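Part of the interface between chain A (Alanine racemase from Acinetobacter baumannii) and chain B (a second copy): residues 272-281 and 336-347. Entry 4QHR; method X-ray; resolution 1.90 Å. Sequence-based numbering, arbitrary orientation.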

# COMPACT_ATOMS: atom_id res chain seq x y z
N GLY A 272 -6.34 -6.29 6.38
CA GLY A 272 -6.03 -5.06 7.11
C GLY A 272 -5.08 -4.22 6.31
O GLY A 272 -4.87 -4.47 5.11
N TYR A 273 -4.45 -3.24 6.95
CA TYR A 273 -3.61 -2.33 6.20
C TYR A 273 -2.34 -2.96 5.73
O TYR A 273 -1.74 -2.43 4.82
CB TYR A 273 -3.36 -0.97 6.87
CG TYR A 273 -2.63 -1.09 8.20
CD1 TYR A 273 -1.27 -1.26 8.26
CD2 TYR A 273 -3.34 -0.99 9.40
CE1 TYR A 273 -0.61 -1.36 9.50
CE2 TYR A 273 -2.71 -1.06 10.60
CZ TYR A 273 -1.38 -1.27 10.65
OH TYR A 273 -0.82 -1.39 11.93
N GLY A 274 -1.97 -4.11 6.31
CA GLY A 274 -0.85 -4.92 5.83
C GLY A 274 -1.11 -5.59 4.50
O GLY A 274 -0.15 -6.07 3.84
N ASP A 275 -2.39 -5.65 4.11
CA ASP A 275 -2.77 -6.06 2.76
C ASP A 275 -2.99 -4.89 1.81
O ASP A 275 -3.16 -5.10 0.62
CB ASP A 275 -4.05 -6.84 2.80
CG ASP A 275 -3.95 -7.98 3.69
OD1 ASP A 275 -3.38 -8.99 3.20
OD2 ASP A 275 -4.38 -7.85 4.88
N GLY A 276 -2.97 -3.69 2.35
CA GLY A 276 -3.29 -2.49 1.59
C GLY A 276 -4.73 -2.02 1.74
O GLY A 276 -5.11 -1.09 1.07
N TYR A 277 -5.51 -2.62 2.64
CA TYR A 277 -6.80 -2.05 2.97
C TYR A 277 -6.58 -0.82 3.87
O TYR A 277 -5.85 -0.93 4.85
CB TYR A 277 -7.65 -3.09 3.68
CG TYR A 277 -9.10 -2.67 3.87
CD1 TYR A 277 -9.98 -2.65 2.79
CD2 TYR A 277 -9.57 -2.29 5.08
CE1 TYR A 277 -11.31 -2.27 2.95
CE2 TYR A 277 -10.91 -1.94 5.27
CZ TYR A 277 -11.77 -1.91 4.19
OH TYR A 277 -13.10 -1.55 4.39
N PRO A 278 -7.17 0.36 3.53
CA PRO A 278 -6.75 1.59 4.21
C PRO A 278 -7.23 1.62 5.65
O PRO A 278 -8.28 1.07 5.95
CB PRO A 278 -7.43 2.71 3.42
CG PRO A 278 -7.96 2.10 2.19
CD PRO A 278 -8.12 0.63 2.43
N ARG A 279 -6.45 2.27 6.51
CA ARG A 279 -6.67 2.26 7.94
C ARG A 279 -7.57 3.38 8.40
O ARG A 279 -8.47 3.13 9.23
CB ARG A 279 -5.33 2.42 8.70
CG ARG A 279 -5.41 2.48 10.20
CD ARG A 279 -4.04 2.59 10.89
NE ARG A 279 -4.23 2.93 12.30
CZ ARG A 279 -4.41 4.19 12.77
NH1 ARG A 279 -4.37 5.25 11.95
NH2 ARG A 279 -4.58 4.39 14.07
N ALA A 280 -7.30 4.59 7.95
CA ALA A 280 -7.83 5.76 8.65
C ALA A 280 -9.02 6.39 7.89
O ALA A 280 -8.86 6.87 6.79
CB ALA A 280 -6.72 6.77 8.91
N TYR A 281 -10.19 6.35 8.48
CA TYR A 281 -11.40 6.80 7.81
C TYR A 281 -11.89 8.10 8.37
O TYR A 281 -11.68 8.40 9.52
CB TYR A 281 -12.44 5.70 7.90
CG TYR A 281 -12.01 4.57 7.05
CD1 TYR A 281 -11.13 3.62 7.53
CD2 TYR A 281 -12.43 4.46 5.72
CE1 TYR A 281 -10.69 2.55 6.75
CE2 TYR A 281 -11.99 3.39 4.91
CZ TYR A 281 -11.12 2.43 5.45
OH TYR A 281 -10.66 1.36 4.67
N ASN B 336 -0.36 12.79 7.25
CA ASN B 336 -1.23 11.96 6.41
C ASN B 336 -2.48 11.47 7.16
O ASN B 336 -3.24 10.70 6.61
CB ASN B 336 -0.36 10.75 5.92
CG ASN B 336 -1.08 9.75 5.03
OD1 ASN B 336 -0.93 8.54 5.20
ND2 ASN B 336 -1.84 10.24 4.06
N GLY B 337 -2.66 11.86 8.42
CA GLY B 337 -3.77 11.45 9.26
C GLY B 337 -3.75 10.02 9.74
O GLY B 337 -4.77 9.46 10.07
N THR B 338 -2.58 9.38 9.77
CA THR B 338 -2.54 7.98 10.18
C THR B 338 -1.29 7.78 11.05
O THR B 338 -0.75 8.73 11.61
CB THR B 338 -2.66 7.01 8.96
OG1 THR B 338 -2.74 5.65 9.43
CG2 THR B 338 -1.51 7.14 8.02
N ILE B 339 -0.84 6.53 11.13
CA ILE B 339 0.30 6.17 11.96
C ILE B 339 1.38 5.46 11.09
O ILE B 339 1.09 4.93 10.00
CB ILE B 339 -0.16 5.26 13.15
CG1 ILE B 339 -0.76 3.96 12.66
CG2 ILE B 339 -1.05 6.07 14.10
CD1 ILE B 339 -1.16 3.02 13.79
N GLY B 340 2.59 5.46 11.60
CA GLY B 340 3.77 4.96 10.86
C GLY B 340 3.62 3.55 10.33
O GLY B 340 4.03 3.26 9.25
N TYR B 341 3.07 2.67 11.15
CA TYR B 341 2.77 1.33 10.78
C TYR B 341 2.18 1.23 9.37
O TYR B 341 2.58 0.39 8.57
CB TYR B 341 1.70 0.73 11.71
CG TYR B 341 1.93 0.48 13.20
CD1 TYR B 341 1.89 1.52 14.15
CD2 TYR B 341 2.07 -0.84 13.69
CE1 TYR B 341 2.01 1.26 15.48
CE2 TYR B 341 2.19 -1.09 15.04
CZ TYR B 341 2.13 -0.02 15.93
OH TYR B 341 2.26 -0.23 17.28
N GLU B 342 1.19 2.07 9.07
CA GLU B 342 0.47 2.00 7.79
C GLU B 342 1.37 2.37 6.63
O GLU B 342 1.37 1.67 5.63
CB GLU B 342 -0.80 2.84 7.77
CG GLU B 342 -1.58 2.71 6.43
CD GLU B 342 -2.92 3.40 6.41
OE1 GLU B 342 -3.13 4.39 7.17
OE2 GLU B 342 -3.77 3.00 5.56
N LEU B 343 2.12 3.45 6.76
CA LEU B 343 3.05 3.91 5.72
C LEU B 343 4.12 2.86 5.39
O LEU B 343 4.45 2.63 4.20
CB LEU B 343 3.73 5.17 6.14
CG LEU B 343 2.98 6.46 5.96
CD1 LEU B 343 1.75 6.48 6.77
CD2 LEU B 343 3.82 7.68 6.26
N LEU B 344 4.59 2.18 6.44
CA LEU B 344 5.65 1.16 6.26
C LEU B 344 5.13 -0.05 5.45
O LEU B 344 5.91 -0.64 4.65
CB LEU B 344 6.24 0.75 7.62
CG LEU B 344 6.91 1.93 8.35
CD1 LEU B 344 7.04 1.67 9.84
CD2 LEU B 344 8.24 2.31 7.70
N CYS B 345 3.83 -0.33 5.65
CA CYS B 345 3.12 -1.45 5.03
C CYS B 345 2.55 -1.29 3.61
O CYS B 345 2.22 -2.31 2.97
CB CYS B 345 1.99 -1.91 5.98
SG CYS B 345 2.66 -2.74 7.43
N ARG B 346 2.43 -0.05 3.10
CA ARG B 346 1.66 0.17 1.88
C ARG B 346 2.47 0.83 0.76
O ARG B 346 1.95 1.64 0.01
CB ARG B 346 0.39 0.93 2.26
CG ARG B 346 -0.68 -0.01 2.78
CD ARG B 346 -1.92 0.81 3.09
NE ARG B 346 -2.63 1.27 1.86
CZ ARG B 346 -3.41 2.35 1.78
NH1 ARG B 346 -3.61 3.15 2.83
NH2 ARG B 346 -3.98 2.66 0.62
N LEU B 347 3.76 0.43 0.68
CA LEU B 347 4.65 0.72 -0.45
C LEU B 347 4.36 -0.24 -1.58
O LEU B 347 3.99 -1.40 -1.33
CB LEU B 347 6.13 0.62 -0.03
CG LEU B 347 6.53 1.56 1.10
CD1 LEU B 347 7.92 1.21 1.57
CD2 LEU B 347 6.37 3.05 0.71
O HOH W 1 2.29 -4.81 4.09
O HOH W 2 -4.53 0.51 -1.06
O HOH W 3 -4.98 7.76 12.68
O HOH W 4 -5.29 5.51 5.65

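In chain A, residues 273-275 have helical phi/psi without the regular bonds, and the rest is loop or turn; near the start, Asp A275 N and Tyr A277 N donate to Gly A272 O (2.9 and 3.2 Å); Gly A272 N in turn donates to Asp A275 OD2 at 2.9 Å. Chain B leaves an earlier helix at Gly B337, whose positive phi completes a Schellman motif, and enters the next helix at Gly B340, right after Ile B339 at the N-cap position. The closest CA pairs each include a chain A glycine: Gly A274 CA lies 5.3 Å from Cys B345 CA, and Gly A276 CA 5.6 Å from Arg B346 CA. Gly A276, at phi 97°, has a conformation in which a CB would jam against the preceding carbonyl.

Glu B342 has polar partners on both chains. Its extended side chain brings OE2 within 2.9 Å of Arg A279 N, which donates a hydrogen bond across the interface. The same OE2 forms a salt bridge with Arg B346 NH1 (2.7 Å), while OE1 accepts from Thr B338 OG1 at 2.6 Å. That hydroxyl oxygen also accepts from Arg A279 NH1 at 3.0 Å, so Thr B338 links the arginine to the carboxylate. Ile B339 CD1 covers one face of the Arg A279 guanidinium, 3.4 Å from NE.

Tyr A273, in the p rotamer, packs one ring face against Glu B342 CB and its edge against Cys B345 CB, 4.0 Å from CD1. Its OH reaches Tyr B341 CB at 3.3 Å. Pro A278 CA sits over a face of the Arg B346 guanidinium, 3.8 Å from NH1.

Four waters bridge the chains. One donates to both Gly A274 O (2.8 Å) and Cys B345 O (2.7 Å), joining two carbonyls that cannot bond each other directly; the others connect Gly A276 with Arg B346, Arg A279 with Gly B337, and Ala A280 with Glu B342.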